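Local atomic coordinates of FERM, RhoGEF and pleckstrin domain protein 2 (Danio rerio, PDB entry 6D21), a protein that probably activates RAC1 as a guanine nucleotide exchange factor in semaphorin, integrin and actin signalling, and is represented here by its N-terminal FERM domain. Residues 18-21 against 27-30; 7-10 against 14-17; 46-51 against 56-61. One frame throughout, in Å; residues are numbered along the deposited sequence.

Contact 1. Residues 18-21 against 27-30; sequences YELE and QLLL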
ATOM      1  N   TYR A  18     -20.567   8.938  -3.569  1.00 35.59           N
ATOM      2  CA  TYR A  18     -20.613   9.868  -2.457  1.00 35.96           C
ATOM      3  C   TYR A  18     -21.032  11.234  -2.923  1.00 38.42           C
ATOM      4  O   TYR A  18     -20.425  11.792  -3.834  1.00 44.51           O
ATOM      5  CB  TYR A  18     -19.245   9.947  -1.779  1.00 35.99           C
ATOM      6  CG  TYR A  18     -18.854   8.647  -1.154  1.00 34.99           C
ATOM      7  CD1 TYR A  18     -18.277   7.643  -1.913  1.00 30.64           C
ATOM      8  CD2 TYR A  18     -19.085   8.412   0.197  1.00 32.01           C
ATOM      9  CE1 TYR A  18     -17.935   6.446  -1.347  1.00 29.13           C
ATOM     10  CE2 TYR A  18     -18.755   7.226   0.771  1.00 30.21           C
ATOM     11  CZ  TYR A  18     -18.172   6.244  -0.002  1.00 32.13           C
ATOM     12  OH  TYR A  18     -17.824   5.052   0.570  1.00 33.06           O
ATOM     13  N   GLU A  19     -22.067  11.780  -2.291  1.00 43.26           N
ATOM     14  CA  GLU A  19     -22.509  13.121  -2.615  1.00 46.98           C
ATOM     15  C   GLU A  19     -21.927  14.124  -1.631  1.00 50.40           C
ATOM     16  O   GLU A  19     -22.085  13.992  -0.419  1.00 57.72           O
ATOM     17  CB  GLU A  19     -24.035  13.181  -2.643  1.00 60.61           C
ATOM     18  CG  GLU A  19     -24.643  11.996  -3.379  1.00 69.79           C
ATOM     19  CD  GLU A  19     -25.809  12.384  -4.249  1.00 82.03           C
ATOM     20  OE1 GLU A  19     -26.970  12.106  -3.873  1.00 88.62           O
ATOM     21  OE2 GLU A  19     -25.552  12.963  -5.321  1.00 93.93           O
ATOM     22  N   LEU A  20     -21.228  15.114  -2.179  1.00 46.73           N
ATOM     23  CA  LEU A  20     -20.502  16.107  -1.400  1.00 48.40           C
ATOM     24  C   LEU A  20     -20.696  17.471  -2.011  1.00 49.46           C
ATOM     25  O   LEU A  20     -20.927  17.583  -3.210  1.00 62.10           O
ATOM     26  CB  LEU A  20     -19.007  15.790  -1.349  1.00 47.96           C
ATOM     27  CG  LEU A  20     -18.485  14.720  -0.400  1.00 59.02           C
ATOM     28  CD1 LEU A  20     -18.587  13.358  -1.042  1.00 71.16           C
ATOM     29  CD2 LEU A  20     -17.046  15.025  -0.009  1.00 47.50           C
ATOM     30  N   GLU A  21     -20.593  18.516  -1.202  1.00 53.55           N
ATOM     31  CA  GLU A  21     -20.673  19.862  -1.752  1.00 63.94           C
ATOM     32  C   GLU A  21     -19.380  20.177  -2.499  1.00 57.79           C
ATOM     33  O   GLU A  21     -18.347  19.563  -2.244  1.00 54.13           O
ATOM     34  CB  GLU A  21     -20.930  20.894  -0.655  1.00 79.40           C
ATOM     35  CG  GLU A  21     -19.886  20.898   0.449  1.00 91.43           C
ATOM     36  CD  GLU A  21     -19.882  22.195   1.239  1.00111.44           C
ATOM     37  OE1 GLU A  21     -20.553  23.161   0.809  1.00115.51           O
ATOM     38  OE2 GLU A  21     -19.206  22.249   2.288  1.00119.35           O
ATOM     39  N   GLN A  27     -10.587  15.852   3.256  1.00 30.80           N
ATOM     40  CA  GLN A  27     -10.883  15.243   4.552  1.00 33.16           C
ATOM     41  C   GLN A  27     -12.357  14.838   4.672  1.00 31.39           C
ATOM     42  O   GLN A  27     -12.677  13.816   5.270  1.00 35.30           O
ATOM     43  CB  GLN A  27     -10.525  16.202   5.689  1.00 38.03           C
ATOM     44  CG  GLN A  27     -10.662  15.564   7.081  1.00 34.72           C
ATOM     45  CD  GLN A  27      -9.802  14.313   7.230  1.00 40.58           C
ATOM     46  OE1 GLN A  27      -8.580  14.372   7.115  1.00 47.50           O
ATOM     47  NE2 GLN A  27     -10.442  13.174   7.471  1.00 45.57           N
ATOM     48  N   LEU A  28     -13.238  15.654   4.099  1.00 32.59           N
ATOM     49  CA  LEU A  28     -14.675  15.385   4.104  1.00 33.57           C
ATOM     50  C   LEU A  28     -14.988  14.077   3.370  1.00 36.38           C
ATOM     51  O   LEU A  28     -15.754  13.249   3.870  1.00 36.42           O
ATOM     52  CB  LEU A  28     -15.443  16.560   3.475  1.00 35.93           C
ATOM     53  CG  LEU A  28     -16.971  16.582   3.546  1.00 53.97           C
ATOM     54  CD1 LEU A  28     -17.479  16.416   4.977  1.00 58.08           C
ATOM     55  CD2 LEU A  28     -17.483  17.862   2.933  1.00 46.77           C
ATOM     56  N   LEU A  29     -14.387  13.881   2.198  1.00 31.46           N
ATOM     57  CA  LEU A  29     -14.591  12.649   1.449  1.00 30.31           C
ATOM     58  C   LEU A  29     -14.048  11.430   2.218  1.00 31.31           C
ATOM     59  O   LEU A  29     -14.696  10.386   2.274  1.00 30.75           O
ATOM     60  CB  LEU A  29     -13.930  12.745   0.077  1.00 33.34           C
ATOM     61  CG  LEU A  29     -14.019  11.495  -0.802  1.00 29.03           C
ATOM     62  CD1 LEU A  29     -15.488  11.154  -1.097  1.00 32.77           C
ATOM     63  CD2 LEU A  29     -13.230  11.698  -2.090  1.00 29.01           C
ATOM     64  N   LEU A  30     -12.848  11.565   2.786  1.00 27.40           N
ATOM     65  CA  LEU A  30     -12.257  10.509   3.616  1.00 27.63           C
ATOM     66  C   LEU A  30     -13.170  10.129   4.765  1.00 26.36           C
ATOM     67  O   LEU A  30     -13.398   8.939   5.024  1.00 28.11           O
ATOM     68  CB  LEU A  30     -10.898  10.940   4.178  1.00 37.30           C
ATOM     69  CG  LEU A  30      -9.624  10.825   3.332  1.00 38.19           C
ATOM     70  CD1 LEU A  30      -8.577  11.804   3.840  1.00 46.48           C
ATOM     71  CD2 LEU A  30      -9.066   9.414   3.369  1.00 35.74           C
TER
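Leu20 of strand 18-21 meets Leu28 and Leu29 of helix 27-30 through its two methyl branches, and the contact between the segments is wholly apolar. CD2 of Leu20 runs in against the helix backbone, 3.6 Å from the N of Leu29, and the same methyl lies 3.9 Å from CG of Leu28, filling the notch between the two consecutive leucines. The other branch works separately: CD1 of Leu20 touches CD1 of Leu29 at 3.8 Å, the two side chains crossing at about a right angle. In Leu29, CG stands anti to the backbone N (chi1 178°), and chi2 of 61° then swings CD1 toward the strand.

Tyr18 takes part through its CB, 4.0 Å from CD1 of Leu29, so this single methyl is shared by Tyr18 and Leu20, while further out the tyrosine packs along the same helix on Asp32, Val33 and Arg36.

Polar groups serve the helix start instead of the interface: Asp25 OD1 accepts a hydrogen bond from the N of Leu28. Leu29 also packs on Ile6, Leu47, Leu59 and Ile65, which places it deep in the lobe. A helix lying across a mixed sheet, its leucines pressed on the inward face, is the beta-grasp arrangement of the ubiquitin-like N-terminal FERM lobe.

Contact 2. Residues 7-10 against 14-17; sequences RVQG and AQEF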
ATOM      1  N   ARG A   7     -17.087   8.926  -7.026  1.00 34.48           N
ATOM      2  CA  ARG A   7     -17.091   7.481  -7.076  1.00 32.11           C
ATOM      3  C   ARG A   7     -15.836   6.949  -6.389  1.00 31.71           C
ATOM      4  O   ARG A   7     -14.707   7.298  -6.764  1.00 29.09           O
ATOM      5  CB  ARG A   7     -17.141   7.012  -8.526  1.00 33.04           C
ATOM      6  CG  ARG A   7     -17.142   5.512  -8.730  1.00 50.92           C
ATOM      7  CD  ARG A   7     -16.431   5.140 -10.033  1.00 55.83           C
ATOM      8  NE  ARG A   7     -16.899   5.882 -11.204  1.00 61.24           N
ATOM      9  CZ  ARG A   7     -17.684   5.378 -12.150  1.00 62.70           C
ATOM     10  NH1 ARG A   7     -18.116   4.124 -12.080  1.00 63.06           N
ATOM     11  NH2 ARG A   7     -18.031   6.136 -13.176  1.00 58.88           N
ATOM     12  N   VAL A   8     -16.023   6.113  -5.378  1.00 28.61           N
ATOM     13  CA  VAL A   8     -14.868   5.576  -4.671  1.00 27.44           C
ATOM     14  C   VAL A   8     -14.890   4.056  -4.658  1.00 28.22           C
ATOM     15  O   VAL A   8     -15.862   3.434  -4.224  1.00 37.53           O
ATOM     16  CB  VAL A   8     -14.795   6.082  -3.230  1.00 32.99           C
ATOM     17  CG1 VAL A   8     -13.660   5.379  -2.488  1.00 25.28           C
ATOM     18  CG2 VAL A   8     -14.611   7.597  -3.214  1.00 28.28           C
ATOM     19  N   GLN A   9     -13.810   3.466  -5.136  1.00 26.61           N
ATOM     20  CA  GLN A   9     -13.662   2.023  -5.109  1.00 29.57           C
ATOM     21  C   GLN A   9     -13.095   1.547  -3.779  1.00 28.51           C
ATOM     22  O   GLN A   9     -12.047   2.031  -3.342  1.00 23.40           O
ATOM     23  CB  GLN A   9     -12.751   1.574  -6.246  1.00 28.52           C
ATOM     24  CG  GLN A   9     -12.437   0.097  -6.214  1.00 39.93           C
ATOM     25  CD  GLN A   9     -11.747  -0.359  -7.477  1.00 55.28           C
ATOM     26  OE1 GLN A   9     -12.357  -0.412  -8.552  1.00 56.09           O
ATOM     27  NE2 GLN A   9     -10.458  -0.666  -7.364  1.00 49.59           N
ATOM     28  N   GLY A  10     -13.776   0.598  -3.138  1.00 25.69           N
ATOM     29  CA  GLY A  10     -13.309   0.072  -1.866  1.00 21.64           C
ATOM     30  C   GLY A  10     -12.160  -0.909  -2.062  1.00 24.80           C
ATOM     31  O   GLY A  10     -11.811  -1.238  -3.194  1.00 24.52           O
ATOM     32  N   ALA A  14     -15.523  -3.090  -4.656  1.00 51.67           N
ATOM     33  CA  ALA A  14     -16.865  -2.532  -4.787  1.00 53.18           C
ATOM     34  C   ALA A  14     -16.875  -0.993  -4.817  1.00 55.21           C
ATOM     35  O   ALA A  14     -16.354  -0.334  -3.915  1.00 47.04           O
ATOM     36  CB  ALA A  14     -17.740  -3.033  -3.647  1.00 51.10           C
ATOM     37  N   GLN A  15     -17.498  -0.422  -5.842  1.00 52.32           N
ATOM     38  CA  GLN A  15     -17.572   1.030  -5.976  1.00 47.67           C
ATOM     39  C   GLN A  15     -18.862   1.602  -5.405  1.00 50.93           C
ATOM     40  O   GLN A  15     -19.963   1.166  -5.758  1.00 49.38           O
ATOM     41  CB  GLN A  15     -17.451   1.440  -7.447  1.00 49.79           C
ATOM     42  CG  GLN A  15     -16.159   1.005  -8.117  1.00 45.68           C
ATOM     43  CD  GLN A  15     -16.047   1.551  -9.524  1.00 53.85           C
ATOM     44  OE1 GLN A  15     -17.000   2.127 -10.050  1.00 56.35           O
ATOM     45  NE2 GLN A  15     -14.885   1.374 -10.142  1.00 54.74           N
ATOM     46  N   GLU A  16     -18.714   2.598  -4.540  1.00 45.55           N
ATOM     47  CA  GLU A  16     -19.846   3.357  -4.033  1.00 49.55           C
ATOM     48  C   GLU A  16     -19.766   4.824  -4.446  1.00 49.39           C
ATOM     49  O   GLU A  16     -18.691   5.328  -4.785  1.00 33.20           O
ATOM     50  CB  GLU A  16     -19.923   3.254  -2.515  1.00 53.80           C
ATOM     51  CG  GLU A  16     -20.221   1.857  -2.018  1.00 62.33           C
ATOM     52  CD  GLU A  16     -21.254   1.850  -0.920  1.00 69.08           C
ATOM     53  OE1 GLU A  16     -21.590   0.755  -0.421  1.00 76.70           O
ATOM     54  OE2 GLU A  16     -21.732   2.947  -0.557  1.00 67.22           O
ATOM     55  N   PHE A  17     -20.912   5.503  -4.407  1.00 49.83           N
ATOM     56  CA  PHE A  17     -20.989   6.908  -4.786  1.00 45.53           C
ATOM     57  C   PHE A  17     -21.267   7.809  -3.594  1.00 48.02           C
ATOM     58  O   PHE A  17     -22.068   7.485  -2.720  1.00 46.38           O
ATOM     59  CB  PHE A  17     -22.050   7.110  -5.872  1.00 46.76           C
ATOM     60  CG  PHE A  17     -21.605   6.633  -7.211  1.00 56.55           C
ATOM     61  CD1 PHE A  17     -21.622   5.280  -7.521  1.00 69.59           C
ATOM     62  CD2 PHE A  17     -21.111   7.526  -8.145  1.00 58.85           C
ATOM     63  CE1 PHE A  17     -21.189   4.830  -8.754  1.00 66.17           C
ATOM     64  CE2 PHE A  17     -20.678   7.085  -9.370  1.00 63.34           C
ATOM     65  CZ  PHE A  17     -20.715   5.732  -9.679  1.00 65.31           C
TER
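The N of Val8 donates to the O of Glu16 at 2.8 Å, almost straight at 174°, within the antiparallel beta hairpin that opens the ubiquitin-like lobe of the FERM domain. The same Glu16 O also takes a CA-H...O contact from CA of Arg7 at 3.5 Å. Glu16 N returns a bond to Val8 O at 3.0 Å, which makes Val8 and Glu16 a hydrogen-bonded pair. Their side chains occupy one face of the sheet, where Glu16 OE2 forms a salt bridge with Arg36 of helix 26-36. Toward the turn, the N of Gly10 donates to the O of Ala14 at 2.8 Å.

On the other face, NH1 of Arg7 donates to OE1 of Gln15 at 3.1 Å. The oxygen lies close to the guanidinium plane and the donor lies in the carbonyl plane of the amide, although the two flat groups are turned 79° against each other. CG of Arg7 is anti to the backbone N (chi1 180°), and bends at chi2 and chi3 then bring the guanidinium round to the glutamine.

On its way there the arginine passes over Phe17. CG of Arg7 sits 4.1 Å from the centroid of the phenylalanine ring in a CH-pi contact, with CB of Arg7 over the same face. The ring's CZ in turn lies over one face of the guanidinium. Were Arg7 cut back to an alanine, OE1 of Gln15 would probably lose this donor and the Phe17 ring much of its cover on that face, CB alone remaining. The other end of the Gln15 amide makes a weak hydrogen bond, NE2 to OE1 of Gln9 at 3.5 Å.

Contact 3. Residues 46-51 against 56-61; sequences GLEFQN and WVWLDP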
ATOM      1  N   GLY A  46      -5.936   5.900   3.358  1.00 20.83           N
ATOM      2  CA  GLY A  46      -6.183   7.151   2.675  1.00 19.33           C
ATOM      3  C   GLY A  46      -6.893   6.855   1.359  1.00 19.48           C
ATOM      4  O   GLY A  46      -7.273   5.711   1.088  1.00 18.90           O
ATOM      5  N   LEU A  47      -7.070   7.890   0.553  1.00 20.47           N
ATOM      6  CA  LEU A  47      -7.684   7.749  -0.754  1.00 20.95           C
ATOM      7  C   LEU A  47      -6.679   8.171  -1.824  1.00 25.11           C
ATOM      8  O   LEU A  47      -6.008   9.188  -1.672  1.00 25.71           O
ATOM      9  CB  LEU A  47      -8.948   8.609  -0.859  1.00 22.38           C
ATOM     10  CG  LEU A  47     -10.155   8.205  -0.018  1.00 26.51           C
ATOM     11  CD1 LEU A  47     -11.269   9.243  -0.174  1.00 26.49           C
ATOM     12  CD2 LEU A  47     -10.647   6.814  -0.435  1.00 21.93           C
ATOM     13  N   GLU A  48      -6.572   7.395  -2.895  1.00 25.30           N
ATOM     14  CA  GLU A  48      -5.859   7.873  -4.069  1.00 26.10           C
ATOM     15  C   GLU A  48      -6.808   7.988  -5.256  1.00 25.46           C
ATOM     16  O   GLU A  48      -7.866   7.373  -5.270  1.00 23.82           O
ATOM     17  CB  GLU A  48      -4.669   6.966  -4.420  1.00 29.52           C
ATOM     18  CG  GLU A  48      -4.685   5.596  -3.843  1.00 34.48           C
ATOM     19  CD  GLU A  48      -3.399   4.830  -4.113  1.00 26.97           C
ATOM     20  OE1 GLU A  48      -2.357   5.479  -4.393  1.00 33.39           O
ATOM     21  OE2 GLU A  48      -3.447   3.590  -4.104  1.00 28.50           O
ATOM     22  N   PHE A  49      -6.421   8.781  -6.245  1.00 24.10           N
ATOM     23  CA  PHE A  49      -7.206   8.933  -7.456  1.00 26.52           C
ATOM     24  C   PHE A  49      -6.300   8.793  -8.669  1.00 35.02           C
ATOM     25  O   PHE A  49      -5.079   8.884  -8.549  1.00 28.56           O
ATOM     26  CB  PHE A  49      -7.929  10.284  -7.471  1.00 27.24           C
ATOM     27  CG  PHE A  49      -7.002  11.465  -7.513  1.00 33.05           C
ATOM     28  CD1 PHE A  49      -6.528  12.037  -6.335  1.00 30.36           C
ATOM     29  CD2 PHE A  49      -6.600  12.006  -8.735  1.00 39.14           C
ATOM     30  CE1 PHE A  49      -5.667  13.129  -6.369  1.00 33.23           C
ATOM     31  CE2 PHE A  49      -5.745  13.096  -8.783  1.00 35.76           C
ATOM     32  CZ  PHE A  49      -5.276  13.658  -7.594  1.00 37.25           C
ATOM     33  N   GLN A  50      -6.902   8.559  -9.830  1.00 27.25           N
ATOM     34  CA  GLN A  50      -6.134   8.409 -11.060  1.00 28.11           C
ATOM     35  C   GLN A  50      -6.069   9.733 -11.786  1.00 30.25           C
ATOM     36  O   GLN A  50      -7.110  10.296 -12.117  1.00 37.25           O
ATOM     37  CB  GLN A  50      -6.754   7.343 -11.970  1.00 35.76           C
ATOM     38  CG  GLN A  50      -5.982   6.062 -12.022  1.00 35.08           C
ATOM     39  CD  GLN A  50      -6.521   5.074 -13.039  1.00 37.01           C
ATOM     40  OE1 GLN A  50      -7.699   5.092 -13.389  1.00 40.34           O
ATOM     41  NE2 GLN A  50      -5.653   4.188 -13.502  1.00 40.42           N
ATOM     42  N   ASN A  51      -4.860  10.238 -12.029  1.00 30.87           N
ATOM     43  CA  ASN A  51      -4.724  11.475 -12.799  1.00 33.02           C
ATOM     44  C   ASN A  51      -4.935  11.187 -14.293  1.00 34.74           C
ATOM     45  O   ASN A  51      -5.274  10.067 -14.659  1.00 35.89           O
ATOM     46  CB  ASN A  51      -3.369  12.163 -12.549  1.00 52.32           C
ATOM     47  CG  ASN A  51      -2.158  11.338 -13.022  1.00 51.31           C
ATOM     48  OD1 ASN A  51      -2.286  10.335 -13.733  1.00 45.91           O
ATOM     49  ND2 ASN A  51      -0.968  11.802 -12.655  1.00 43.85           N
ATOM     50  N   TRP A  56      -1.749   6.633 -10.166  1.00 29.71           N
ATOM     51  CA  TRP A  56      -2.429   6.853  -8.886  1.00 31.93           C
ATOM     52  C   TRP A  56      -1.701   7.861  -7.998  1.00 29.65           C
ATOM     53  O   TRP A  56      -0.506   7.740  -7.762  1.00 37.25           O
ATOM     54  CB  TRP A  56      -2.589   5.525  -8.146  1.00 27.20           C
ATOM     55  CG  TRP A  56      -3.548   4.605  -8.834  1.00 26.78           C
ATOM     56  CD1 TRP A  56      -3.239   3.575  -9.686  1.00 32.39           C
ATOM     57  CD2 TRP A  56      -4.973   4.634  -8.737  1.00 25.90           C
ATOM     58  NE1 TRP A  56      -4.389   2.956 -10.114  1.00 29.64           N
ATOM     59  CE2 TRP A  56      -5.467   3.590  -9.554  1.00 29.02           C
ATOM     60  CE3 TRP A  56      -5.884   5.435  -8.030  1.00 22.58           C
ATOM     61  CZ2 TRP A  56      -6.829   3.331  -9.689  1.00 32.03           C
ATOM     62  CZ3 TRP A  56      -7.245   5.186  -8.181  1.00 24.70           C
ATOM     63  CH2 TRP A  56      -7.703   4.139  -9.006  1.00 33.67           C
ATOM     64  N   VAL A  57      -2.439   8.866  -7.538  1.00 30.10           N
ATOM     65  CA  VAL A  57      -1.908   9.962  -6.723  1.00 31.63           C
ATOM     66  C   VAL A  57      -2.681   9.985  -5.407  1.00 38.79           C
ATOM     67  O   VAL A  57      -3.847   9.634  -5.414  1.00 28.55           O
ATOM     68  CB  VAL A  57      -2.044  11.316  -7.454  1.00 36.19           C
ATOM     69  CG1 VAL A  57      -1.635  12.469  -6.566  1.00 40.45           C
ATOM     70  CG2 VAL A  57      -1.212  11.308  -8.735  1.00 44.74           C
ATOM     71  N   TRP A  58      -2.056  10.377  -4.290  1.00 27.63           N
ATOM     72  CA  TRP A  58      -2.784  10.480  -3.029  1.00 22.87           C
ATOM     73  C   TRP A  58      -3.647  11.722  -2.977  1.00 24.33           C
ATOM     74  O   TRP A  58      -3.226  12.802  -3.391  1.00 27.57           O
ATOM     75  CB  TRP A  58      -1.825  10.486  -1.825  1.00 22.27           C
ATOM     76  CG  TRP A  58      -1.206   9.158  -1.575  1.00 23.78           C
ATOM     77  CD1 TRP A  58       0.072   8.775  -1.900  1.00 33.74           C
ATOM     78  CD2 TRP A  58      -1.823   8.012  -0.964  1.00 26.88           C
ATOM     79  NE1 TRP A  58       0.285   7.472  -1.526  1.00 26.15           N
ATOM     80  CE2 TRP A  58      -0.861   6.974  -0.959  1.00 26.43           C
ATOM     81  CE3 TRP A  58      -3.099   7.754  -0.449  1.00 19.41           C
ATOM     82  CZ2 TRP A  58      -1.127   5.708  -0.435  1.00 24.98           C
ATOM     83  CZ3 TRP A  58      -3.366   6.492   0.069  1.00 20.83           C
ATOM     84  CH2 TRP A  58      -2.383   5.484   0.073  1.00 24.25           C
ATOM     85  N   LEU A  59      -4.859  11.573  -2.460  1.00 34.58           N
ATOM     86  CA  LEU A  59      -5.697  12.725  -2.162  1.00 29.33           C
ATOM     87  C   LEU A  59      -5.168  13.440  -0.913  1.00 32.09           C
ATOM     88  O   LEU A  59      -4.996  12.837   0.149  1.00 34.86           O
ATOM     89  CB  LEU A  59      -7.150  12.292  -1.960  1.00 25.59           C
ATOM     90  CG  LEU A  59      -8.219  13.366  -1.764  1.00 27.72           C
ATOM     91  CD1 LEU A  59      -8.425  14.208  -3.020  1.00 30.93           C
ATOM     92  CD2 LEU A  59      -9.525  12.720  -1.344  1.00 28.86           C
ATOM     93  N   ASP A  60      -4.902  14.725  -1.060  1.00 31.36           N
ATOM     94  CA  ASP A  60      -4.520  15.588   0.046  1.00 28.50           C
ATOM     95  C   ASP A  60      -5.768  16.017   0.819  1.00 28.94           C
ATOM     96  O   ASP A  60      -6.622  16.736   0.284  1.00 32.53           O
ATOM     97  CB  ASP A  60      -3.768  16.811  -0.497  1.00 38.90           C
ATOM     98  CG  ASP A  60      -3.211  17.714   0.598  1.00 47.97           C
ATOM     99  OD1 ASP A  60      -3.629  17.623   1.777  1.00 42.43           O
ATOM    100  OD2 ASP A  60      -2.345  18.547   0.253  1.00 55.29           O
ATOM    101  N   PRO A  61      -5.859  15.617   2.092  1.00 29.67           N
ATOM    102  CA  PRO A  61      -7.074  15.896   2.872  1.00 37.32           C
ATOM    103  C   PRO A  61      -7.289  17.375   3.205  1.00 37.06           C
ATOM    104  O   PRO A  61      -8.396  17.761   3.582  1.00 46.31           O
ATOM    105  CB  PRO A  61      -6.873  15.069   4.155  1.00 38.92           C
ATOM    106  CG  PRO A  61      -5.434  14.690   4.190  1.00 38.87           C
ATOM    107  CD  PRO A  61      -4.889  14.764   2.808  1.00 34.35           C
TER
HETATM  108  O   HOH W   1      -5.816  10.479   1.445  1.00 24.59           O
HETATM  109  O   HOH W   2       0.123   6.905  -5.065  1.00 46.69           O
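Trp56 carries CG of Gln50 over one face, 3.6 Å from the centroid of its six-membered ring in a CH-pi contact, while the carbonyl of Glu48 lies at the ring's edge. The Gln50 amide is turned only 16° from the indole plane. Trp58 has OE1 of Glu48 above one face, 4.0 Å from its CE2, and Gly46 C at its edge. The Phe49 ring takes CB of Val57 over a face and CA of Leu59 at an edge; its CG lies between backbone N and carbonyl carbon (chi1 64°), which brings the ring alongside the valine.

The two segments are tied by three backbone bonds, Phe49 N to Val57 O, Val57 N to Phe49 O and Leu59 N to Leu47 O, each 2.8 Å. One water donates to both Glu48 OE1 and Trp56 O, and another joins Leu47 N to Leu59 O.

Glu48 OE2 is held by Arg78 and Ser80 of strand 76-81, and Arg78 also makes a cation-pi contact with Trp56. Although OE1 lies over the face of Trp58, the salt bridge to Arg78 and the donors on both oxygens would probably keep the Glu48 carboxylate ionised.

All three contacts belong to the ubiquitin-like lobe and share one mixed sheet. Contact 1 is buried and purely apolar between its segments, whereas contact 2 is a surface contact whose outward face mixes polar and aromatic groups. Contact 3 is partly buried and combines both chemistries. Contacts 1 and 2 use strand 15-21, an outermost strand of the sheet; contact 3 includes the other, 56-58. Helix 26-36 brings them together: CD2 of Leu30 lies 3.7 Å from CA of Gly46, and CD1 of Leu29 lies 4.2 Å from CG2 of Val8. Val8 also reaches Leu47, so the inward residues of both hairpins meet under the helix.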